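Local coordinates for protein nucleoporin NUP170 (Chaetomium thermophilum, PDB 5HAX) that probably serves as a scaffold subunit of the nuclear pore complex, the channel for traffic between nucleus and cytoplasm, at residues Val180-Lys183 against Asp184-Phe188; Ser244-Asn247 against Arg248-Arg252; Leu262-Val265 against Ile266-Asp269; Thr373-Ala376 against Leu377-Ser380. All coordinates share one frame; numbering follows the deposited sequence.

In the fold
Going from the N terminus, contact 1 closes the turn between strands 178-181 and 187-190, and contact 2 does the same between strands 241-246 and 251-255 of the next four-stranded sheet. Contact 3 lies within strand 263-268, which pairs with 251-255, so contacts 2 and 3 share a sheet and touch; their centres are 11 Å apart. Leu262 of contact 3 also packs on Phe188 of contact 1, tying the two sheets together. Contact 4 stands apart, a turn in the long connection from strand 341-348 to strand 380-386. The four follow in series, with none nested or crossed, in a succession of sheets consistent with a beta-propeller.

Contact 1 of 4, residues Val180-Lys183 against Asp184-Phe188; sequences VGTK and DGRIF
Thr182 and Arg186 meet through the threonine hydroxyl, and hydrogen bonds make up most of this contact. At the open end, Val180 and Phe188 form a hydrogen-bonded antiparallel pair; the bond from Phe188 N to Val180 O is 3.0 Å long and almost straight (177° at the hydrogen). Two residues further on, Thr182 N donates to Arg186 O at 3.0 Å, while Gly185 N closes the type I turn onto Thr182 O. The threonine side chain then works inside the turn. With chi1 at 70°, Thr182 OG1 sits between the backbone N and the carbonyl carbon of its own residue and accepts from Arg186 N at 3.0 Å, with a weak bond from Asp184 N besides. A water links the same hydroxyl to Asp184 OD2.

These bonds define a 3:5 beta-hairpin, a type I turn followed by a G1 bulge, with Gly185 in the left-handed backbone region (phi 92°) where a CB would press on the preceding carbonyl. It joins the first two strands of a four-stranded sheet that looks like one blade of a beta-propeller.

Apolar packing continues on the face that carries Val180 and Phe188. Thr182 CG2 comes in at the edge of the Phe188 ring, in its plane, 3.7 Å from CE2, and Val180 CG2 lies 4.0 Å from Phe188 CB. With an alanine at Thr182, Arg186 N would probably lose its acceptor and the Phe188 edge its methyl neighbour.

Charge enters through Arg186, whose guanidinium has Phe188 CZ over one face and whose NE forms a salt bridge with Glu199.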
loop_
_atom_site.group_PDB
_atom_site.type_symbol
_atom_site.label_atom_id
_atom_site.label_comp_id
_atom_site.label_asym_id
_atom_site.label_seq_id
_atom_site.Cartn_x
_atom_site.Cartn_y
_atom_site.Cartn_z
ATOM N N VAL A 180 0.043 11.804 -16.203
ATOM C CA VAL A 180 -0.492 11.360 -14.921
ATOM C C VAL A 180 -1.987 11.643 -14.889
ATOM O O VAL A 180 -2.478 12.575 -15.533
ATOM C CB VAL A 180 0.215 12.042 -13.725
ATOM C CG1 VAL A 180 1.676 11.628 -13.674
ATOM C CG2 VAL A 180 0.079 13.559 -13.806
ATOM N N GLY A 181 -2.705 10.820 -14.135
ATOM C CA GLY A 181 -4.141 10.959 -14.011
ATOM C C GLY A 181 -4.562 11.049 -12.560
ATOM O O GLY A 181 -3.941 10.465 -11.672
ATOM N N THR A 182 -5.636 11.800 -12.331
ATOM C CA THR A 182 -6.213 11.934 -11.003
ATOM C C THR A 182 -7.345 10.932 -10.803
ATOM O O THR A 182 -7.828 10.294 -11.742
ATOM C CB THR A 182 -6.744 13.350 -10.771
ATOM O OG1 THR A 182 -7.910 13.564 -11.577
ATOM C CG2 THR A 182 -5.688 14.396 -11.103
ATOM N N LYS A 183 -7.772 10.812 -9.545
ATOM C CA LYS A 183 -8.883 9.934 -9.196
ATOM C C LYS A 183 -10.129 10.242 -10.017
ATOM O O LYS A 183 -10.898 9.331 -10.344
ATOM C CB LYS A 183 -9.186 10.077 -7.705
ATOM C CG LYS A 183 -10.009 8.954 -7.110
ATOM C CD LYS A 183 -10.162 9.109 -5.598
ATOM C CE LYS A 183 -10.961 10.353 -5.220
ATOM N NZ LYS A 183 -10.119 11.579 -5.067
ATOM N N ASP A 184 -10.338 11.511 -10.367
ATOM C CA ASP A 184 -11.528 11.956 -11.079
ATOM C C ASP A 184 -11.364 11.929 -12.595
ATOM O O ASP A 184 -12.265 12.381 -13.308
ATOM C CB ASP A 184 -11.905 13.372 -10.634
ATOM C CG ASP A 184 -12.182 13.463 -9.145
ATOM O OD1 ASP A 184 -12.782 12.518 -8.590
ATOM O OD2 ASP A 184 -11.798 14.480 -8.530
ATOM N N GLY A 185 -10.241 11.428 -13.101
ATOM C CA GLY A 185 -10.038 11.310 -14.531
ATOM C C GLY A 185 -9.364 12.489 -15.200
ATOM O O GLY A 185 -9.287 12.512 -16.435
ATOM N N ARG A 186 -8.883 13.468 -14.439
ATOM C CA ARG A 186 -8.150 14.577 -15.036
ATOM C C ARG A 186 -6.795 14.092 -15.540
ATOM O O ARG A 186 -6.120 13.305 -14.873
ATOM C CB ARG A 186 -7.966 15.706 -14.021
ATOM C CG ARG A 186 -9.268 16.289 -13.497
ATOM C CD ARG A 186 -9.022 17.465 -12.564
ATOM N NE ARG A 186 -8.553 18.647 -13.282
ATOM C CZ ARG A 186 -8.346 19.835 -12.719
ATOM N NH1 ARG A 186 -8.565 20.010 -11.423
ATOM N NH2 ARG A 186 -7.921 20.853 -13.455
ATOM N N ILE A 187 -6.398 14.572 -16.718
ATOM C CA ILE A 187 -5.188 14.119 -17.405
ATOM C C ILE A 187 -4.239 15.305 -17.544
ATOM O O ILE A 187 -4.578 16.301 -18.195
ATOM C CB ILE A 187 -5.515 13.522 -18.785
ATOM C CG1 ILE A 187 -6.449 12.315 -18.638
ATOM C CG2 ILE A 187 -4.236 13.122 -19.512
ATOM C CD1 ILE A 187 -7.001 11.805 -19.955
ATOM N N PHE A 188 -3.048 15.187 -16.956
ATOM C CA PHE A 188 -2.025 16.225 -17.006
ATOM C C PHE A 188 -0.802 15.737 -17.779
ATOM O O PHE A 188 -0.438 14.559 -17.714
ATOM C CB PHE A 188 -1.606 16.652 -15.595
ATOM C CG PHE A 188 -2.699 17.330 -14.813
ATOM C CD1 PHE A 188 -3.060 18.637 -15.091
ATOM C CD2 PHE A 188 -3.356 16.664 -13.792
ATOM C CE1 PHE A 188 -4.060 19.265 -14.371
ATOM C CE2 PHE A 188 -4.358 17.287 -13.066
ATOM C CZ PHE A 188 -4.709 18.590 -13.357
HETATM O O HOH W 1 -9.068 15.582 -9.406
#

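Contact 2 of 4, residues Ser244-Asn247 against Arg248-Arg252; sequences SLSN and RSTIR
Ser244 faces Arg252 across a hydrogen-bonded antiparallel pair, its OG 3.5 Å from Arg252 CB. That hydroxyl also holds a water at 2.7 Å from Ser244 OG. The same water donates to Thr250 O and accepts from Arg252 NH1, lying in the guanidinium plane at its edge, so one solvent molecule joins both strands and helps hold the guanidinium, whose NH2 and NE form salt bridges with Glu228 and Glu267. Ser246 CB comes to the guanidinium edge too, while Thr250 CG2 covers one face.

Ser246 occupies the inside of the turn. A chi1 of 90° turns Ser246 OG into the loop, where it takes the backbone N-H of Arg248 at 3.1 Å and that of Thr250 at 3.2 Å; Glu228 is its further partner. With Ser246 O receiving Ser249 N and Ser246 N reaching Thr250 O at 3.1 Å, this is a 3:5 hairpin, a type I turn plus G1 bulge. The bulge position is held by Ser249, with left-handed backbone angles (phi 67°) though it is not a glycine. The hairpin connects the two inner strands of a four-stranded sheet, probably a propeller blade.

Arg248, at the exposed tip, runs alongside Asn247 and points the same way. Arg248 CG is 3.8 Å from Asn247 OD1, and the amide and guanidinium planes are turned 76° from each other. A water spans them, accepting from Asn247 ND2 at 3.1 Å and from Arg248 NH2. Asn247 OD1 itself takes the backbone N-H of Trp229.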
loop_
_atom_site.group_PDB
_atom_site.type_symbol
_atom_site.label_atom_id
_atom_site.label_comp_id
_atom_site.label_asym_id
_atom_site.label_seq_id
_atom_site.Cartn_x
_atom_site.Cartn_y
_atom_site.Cartn_z
ATOM N N SER A 244 5.724 18.796 -9.923
ATOM C CA SER A 244 6.659 18.567 -11.018
ATOM C C SER A 244 8.088 18.675 -10.503
ATOM O O SER A 244 8.381 19.482 -9.612
ATOM C CB SER A 244 6.449 19.560 -12.170
ATOM O OG SER A 244 7.043 20.817 -11.892
ATOM N N LEU A 245 8.967 17.853 -11.069
ATOM C CA LEU A 245 10.401 17.906 -10.819
ATOM C C LEU A 245 11.100 18.284 -12.116
ATOM O O LEU A 245 10.817 17.699 -13.165
ATOM C CB LEU A 245 10.916 16.559 -10.309
ATOM C CG LEU A 245 12.415 16.464 -10.008
ATOM C CD1 LEU A 245 12.790 17.383 -8.858
ATOM C CD2 LEU A 245 12.808 15.025 -9.695
ATOM N N SER A 246 12.000 19.260 -12.045
ATOM C CA SER A 246 12.706 19.739 -13.223
ATOM C C SER A 246 14.118 19.163 -13.277
ATOM O O SER A 246 14.607 18.543 -12.330
ATOM C CB SER A 246 12.759 21.269 -13.242
ATOM O OG SER A 246 13.912 21.753 -12.572
ATOM N N ASN A 247 14.771 19.376 -14.422
ATOM C CA ASN A 247 16.142 18.917 -14.612
ATOM C C ASN A 247 17.132 19.694 -13.760
ATOM O O ASN A 247 18.256 19.224 -13.555
ATOM C CB ASN A 247 16.541 19.041 -16.078
ATOM C CG ASN A 247 16.632 20.482 -16.528
ATOM O OD1 ASN A 247 15.663 21.234 -16.433
ATOM N ND2 ASN A 247 17.808 20.885 -16.990
ATOM N N ARG A 248 16.749 20.878 -13.284
ATOM C CA ARG A 248 17.551 21.652 -12.348
ATOM C C ARG A 248 17.209 21.339 -10.898
ATOM O O ARG A 248 17.640 22.070 -10.000
ATOM C CB ARG A 248 17.364 23.148 -12.609
ATOM C CG ARG A 248 17.576 23.550 -14.057
ATOM C CD ARG A 248 17.463 25.056 -14.242
ATOM N NE ARG A 248 18.551 25.766 -13.576
ATOM C CZ ARG A 248 19.763 25.940 -14.097
ATOM N NH1 ARG A 248 20.689 26.599 -13.413
ATOM N NH2 ARG A 248 20.056 25.458 -15.297
ATOM N N SER A 249 16.433 20.282 -10.657
ATOM C CA SER A 249 16.019 19.855 -9.325
ATOM C C SER A 249 15.082 20.858 -8.655
ATOM O O SER A 249 14.992 20.894 -7.425
ATOM C CB SER A 249 17.233 19.578 -8.428
ATOM O OG SER A 249 18.071 18.595 -9.015
ATOM N N THR A 250 14.376 21.668 -9.443
ATOM C CA THR A 250 13.354 22.561 -8.907
ATOM C C THR A 250 12.050 21.799 -8.706
ATOM O O THR A 250 11.609 21.063 -9.596
ATOM C CB THR A 250 13.126 23.744 -9.848
ATOM O OG1 THR A 250 14.315 24.539 -9.917
ATOM C CG2 THR A 250 11.967 24.616 -9.358
ATOM N N ILE A 251 11.430 21.995 -7.545
ATOM C CA ILE A 251 10.167 21.355 -7.188
ATOM C C ILE A 251 9.073 22.411 -7.264
ATOM O O ILE A 251 9.127 23.422 -6.553
ATOM C CB ILE A 251 10.219 20.734 -5.784
ATOM C CG1 ILE A 251 11.340 19.695 -5.692
ATOM C CG2 ILE A 251 8.873 20.108 -5.430
ATOM C CD1 ILE A 251 11.570 19.171 -4.286
ATOM N N ARG A 252 8.077 22.172 -8.113
ATOM C CA ARG A 252 6.929 23.055 -8.252
ATOM C C ARG A 252 5.677 22.341 -7.763
ATOM O O ARG A 252 5.469 21.162 -8.063
ATOM C CB ARG A 252 6.753 23.495 -9.708
ATOM C CG ARG A 252 7.873 24.397 -10.215
ATOM C CD ARG A 252 7.719 24.704 -11.698
ATOM N NE ARG A 252 8.641 25.746 -12.148
ATOM C CZ ARG A 252 9.900 25.532 -12.527
ATOM N NH1 ARG A 252 10.412 24.309 -12.508
ATOM N NH2 ARG A 252 10.652 26.550 -12.923
HETATM O O HOH W 2 9.615 21.671 -11.504
HETATM O O HOH W 3 19.616 19.167 -10.985
HETATM O O HOH W 4 18.772 23.710 -17.622
#

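Contact 3 of 4, residues Leu262-Val265 against Ile266-Asp269; sequences LTKV and IEKD
Lys264 reaches forward along its own strand to Glu267, and NZ makes a salt bridge to OE1 of that residue at 2.9 Å. The lysine chain leaves the backbone with CG anti to N (chi1 -159°) and bends at its second and third torsions, which brings the ammonium along the strand to the glutamate; CD and CE both pass the same oxygen, Lys264 CD at 3.8 Å from Glu267 OE1. The glutamate runs extended to meet it, and NZ arrives nearly in line with the carboxylate C-O bond. OE1 has a second cation, Arg252 NE from the adjacent strand, so two positive groups share one oxygen and would probably stabilise its negative charge.

Val265 comes next and explains why residues three apart can meet on one face. It and Ile266 both stand opposite Thr253, each bonded to it through the backbone: a classic beta bulge, with Val265 at a helix-like psi of -20°. The extra residue breaks the alternation of side chains and bends the strand, the short pieces 263-265 and 266-268 running 50° apart. Val265 CG2 lies 4.1 Å from Ile266 CG1.

Strand 263-268 is the last of its four-stranded antiparallel sheet within this chain, paired along one side with strand 251-255. Towards its start, Leu262 CD2 packs against Phe188 CE1 of the preceding sheet. At the other end, Lys268 NZ bridges to Asp276, and Asp269 is the N-cap of helix 270-279, its OD1 taking the backbone N-H of Ser272.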
loop_
_atom_site.group_PDB
_atom_site.type_symbol
_atom_site.label_atom_id
_atom_site.label_comp_id
_atom_site.label_asym_id
_atom_site.label_seq_id
_atom_site.Cartn_x
_atom_site.Cartn_y
_atom_site.Cartn_z
ATOM N N LEU A 262 -5.921 24.877 -12.385
ATOM C CA LEU A 262 -4.641 24.443 -11.836
ATOM C C LEU A 262 -3.807 25.689 -11.585
ATOM O O LEU A 262 -3.527 26.443 -12.521
ATOM C CB LEU A 262 -3.913 23.490 -12.792
ATOM C CG LEU A 262 -2.626 22.859 -12.253
ATOM C CD1 LEU A 262 -2.954 21.803 -11.207
ATOM C CD2 LEU A 262 -1.786 22.267 -13.381
ATOM N N THR A 263 -3.418 25.908 -10.330
ATOM C CA THR A 263 -2.700 27.110 -9.922
ATOM C C THR A 263 -1.368 26.729 -9.297
ATOM O O THR A 263 -1.326 25.917 -8.367
ATOM C CB THR A 263 -3.526 27.927 -8.921
ATOM O OG1 THR A 263 -4.818 28.208 -9.475
ATOM C CG2 THR A 263 -2.823 29.237 -8.585
ATOM N N LYS A 264 -0.286 27.322 -9.798
ATOM C CA LYS A 264 1.015 27.152 -9.166
ATOM C C LYS A 264 1.038 27.917 -7.850
ATOM O O LYS A 264 0.729 29.112 -7.812
ATOM C CB LYS A 264 2.136 27.645 -10.082
ATOM C CG LYS A 264 3.510 27.064 -9.738
ATOM C CD LYS A 264 4.649 28.055 -9.971
ATOM C CE LYS A 264 4.686 28.573 -11.397
ATOM N NZ LYS A 264 5.858 29.464 -11.624
ATOM N N VAL A 265 1.393 27.224 -6.770
ATOM C CA VAL A 265 1.353 27.807 -5.435
ATOM C C VAL A 265 2.701 27.776 -4.727
ATOM O O VAL A 265 2.897 28.551 -3.776
ATOM C CB VAL A 265 0.283 27.115 -4.564
ATOM C CG1 VAL A 265 -1.114 27.472 -5.055
ATOM C CG2 VAL A 265 0.484 25.605 -4.560
ATOM N N ILE A 266 3.634 26.920 -5.133
ATOM C CA ILE A 266 4.971 26.887 -4.550
ATOM C C ILE A 266 5.974 26.598 -5.655
ATOM O O ILE A 266 5.705 25.805 -6.565
ATOM C CB ILE A 266 5.100 25.829 -3.430
ATOM C CG1 ILE A 266 3.957 25.961 -2.419
ATOM C CG2 ILE A 266 6.452 25.968 -2.730
ATOM C CD1 ILE A 266 3.941 24.867 -1.369
ATOM N N GLU A 267 7.131 27.250 -5.572
ATOM C CA GLU A 267 8.268 26.970 -6.445
ATOM C C GLU A 267 9.514 27.013 -5.572
ATOM O O GLU A 267 9.861 28.071 -5.040
ATOM C CB GLU A 267 8.354 27.978 -7.591
ATOM C CG GLU A 267 9.475 27.698 -8.577
ATOM C CD GLU A 267 9.388 28.559 -9.830
ATOM O OE1 GLU A 267 8.376 28.463 -10.557
ATOM O OE2 GLU A 267 10.333 29.334 -10.088
ATOM N N LYS A 268 10.175 25.867 -5.416
ATOM C CA LYS A 268 11.309 25.720 -4.508
ATOM C C LYS A 268 12.478 25.129 -5.284
ATOM O O LYS A 268 12.445 23.950 -5.653
ATOM C CB LYS A 268 10.940 24.830 -3.321
ATOM C CG LYS A 268 11.963 24.824 -2.198
ATOM C CD LYS A 268 11.561 23.850 -1.105
ATOM C CE LYS A 268 12.532 23.886 0.062
ATOM N NZ LYS A 268 12.492 25.188 0.784
ATOM N N ASP A 269 13.511 25.936 -5.526
ATOM C CA ASP A 269 14.666 25.468 -6.276
ATOM C C ASP A 269 15.663 24.779 -5.348
ATOM O O ASP A 269 15.527 24.786 -4.123
ATOM C CB ASP A 269 15.332 26.621 -7.041
ATOM C CG ASP A 269 15.774 27.769 -6.140
ATOM O OD1 ASP A 269 15.975 27.564 -4.925
ATOM O OD2 ASP A 269 15.934 28.890 -6.670
#

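Contact 4 of 4, residues Thr373-Ala376 against Leu377-Ser380; sequences TSRA and LDPS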
loop_
_atom_site.group_PDB
_atom_site.type_symbol
_atom_site.label_atom_id
_atom_site.label_comp_id
_atom_site.label_asym_id
_atom_site.label_seq_id
_atom_site.Cartn_x
_atom_site.Cartn_y
_atom_site.Cartn_z
ATOM N N THR A 373 27.611 10.269 5.768
ATOM C CA THR A 373 28.663 10.254 4.754
ATOM C C THR A 373 28.698 8.972 3.927
ATOM O O THR A 373 29.628 8.793 3.131
ATOM C CB THR A 373 30.036 10.464 5.408
ATOM O OG1 THR A 373 30.230 9.494 6.447
ATOM C CG2 THR A 373 30.147 11.866 5.995
ATOM N N SER A 374 27.721 8.081 4.075
ATOM C CA SER A 374 27.781 6.810 3.363
ATOM C C SER A 374 27.572 7.005 1.866
ATOM O O SER A 374 26.726 7.794 1.436
ATOM C CB SER A 374 26.736 5.836 3.894
ATOM O OG SER A 374 26.762 4.646 3.123
ATOM N N ARG A 375 28.341 6.257 1.075
ATOM C CA ARG A 375 28.246 6.270 -0.379
ATOM C C ARG A 375 27.565 5.018 -0.924
ATOM O O ARG A 375 27.641 4.758 -2.129
ATOM C CB ARG A 375 29.643 6.403 -0.993
ATOM C CG ARG A 375 30.455 7.586 -0.478
ATOM C CD ARG A 375 30.107 8.876 -1.199
ATOM N NE ARG A 375 30.326 8.769 -2.639
ATOM C CZ ARG A 375 31.522 8.716 -3.216
ATOM N NH1 ARG A 375 32.625 8.753 -2.480
ATOM N NH2 ARG A 375 31.617 8.618 -4.535
ATOM N N ALA A 376 26.893 4.243 -0.066
ATOM C CA ALA A 376 26.385 2.938 -0.475
ATOM C C ALA A 376 25.286 3.054 -1.523
ATOM O O ALA A 376 25.100 2.131 -2.324
ATOM C CB ALA A 376 25.870 2.175 0.745
ATOM N N LEU A 377 24.545 4.163 -1.531
ATOM C CA LEU A 377 23.489 4.402 -2.507
ATOM C C LEU A 377 23.912 5.400 -3.580
ATOM O O LEU A 377 23.053 5.967 -4.264
ATOM C CB LEU A 377 22.221 4.890 -1.806
ATOM C CG LEU A 377 21.615 3.974 -0.738
ATOM C CD1 LEU A 377 20.304 4.553 -0.231
ATOM C CD2 LEU A 377 21.405 2.560 -1.266
ATOM N N ASP A 378 25.213 5.623 -3.738
ATOM C CA ASP A 378 25.733 6.571 -4.719
ATOM C C ASP A 378 26.336 5.811 -5.902
ATOM O O ASP A 378 27.287 5.049 -5.723
ATOM C CB ASP A 378 26.780 7.478 -4.067
ATOM C CG ASP A 378 27.360 8.497 -5.031
ATOM O OD1 ASP A 378 26.747 8.746 -6.088
ATOM O OD2 ASP A 378 28.433 9.059 -4.723
ATOM N N PRO A 379 25.796 6.010 -7.120
ATOM C CA PRO A 379 24.698 6.884 -7.550
ATOM C C PRO A 379 23.320 6.221 -7.511
ATOM O O PRO A 379 23.196 5.044 -7.847
ATOM C CB PRO A 379 25.078 7.214 -8.989
ATOM C CG PRO A 379 25.727 5.963 -9.472
ATOM C CD PRO A 379 26.426 5.346 -8.275
ATOM N N SER A 380 22.303 6.983 -7.116
ATOM C CA SER A 380 20.913 6.551 -7.186
ATOM C C SER A 380 20.298 7.080 -8.476
ATOM O O SER A 380 20.204 8.299 -8.667
ATOM C CB SER A 380 20.131 7.044 -5.971
ATOM O OG SER A 380 20.611 6.436 -4.785
HETATM O O HOH W 5 25.121 6.902 -0.639
#
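Arg375 and Asp378 are the two ends of a type I beta turn in the long connection between strands 341-348 and 380-386, clasped both by backbone and by a salt bridge. The backbone link runs from Asp378 N to Arg375 O, 3.0 Å. Outside the turn, the side chains lie next to each other and point the same way. The arginine chain, kinked at chi2 (-83°) and chi3, folds its guanidinium back to the aspartate and grips it side-on, with two nitrogens on a single oxygen. Arg375 NE is 2.8 Å from Asp378 OD2, meeting that oxygen on its anti lone pair. Arg375 NH2, 3.2 Å from Asp378 OD2, comes from above the carboxylate plane. OD2 stays within the guanidinium plane, yet the two flat groups are turned 47° apart. A lysine in place of Asp378 would probably leave the guanidinium without its counter-charge and free to swing away. Since Arg375 also touches a crystal neighbour, its pose may owe something to packing.

Just upstream, Ser374 OG accepts from Ala376 N at 3.2 Å, an ST turn, and also bonds to Pro351 O. A water bridges the turn, donating to Ser374 O and accepting from Leu377 N at 2.9 Å.

After the turn, a cis peptide leads into Pro379. Lys397 NZ bonds to both Arg375 O and Asp378 O, while Leu377 packs on Pro350, Pro351 and Val395. The chain then enters strand 380-386, an outermost strand of its five-stranded sheet within this chain, where Ser380 OG lies by Asp393 on the neighbouring strand 390-395.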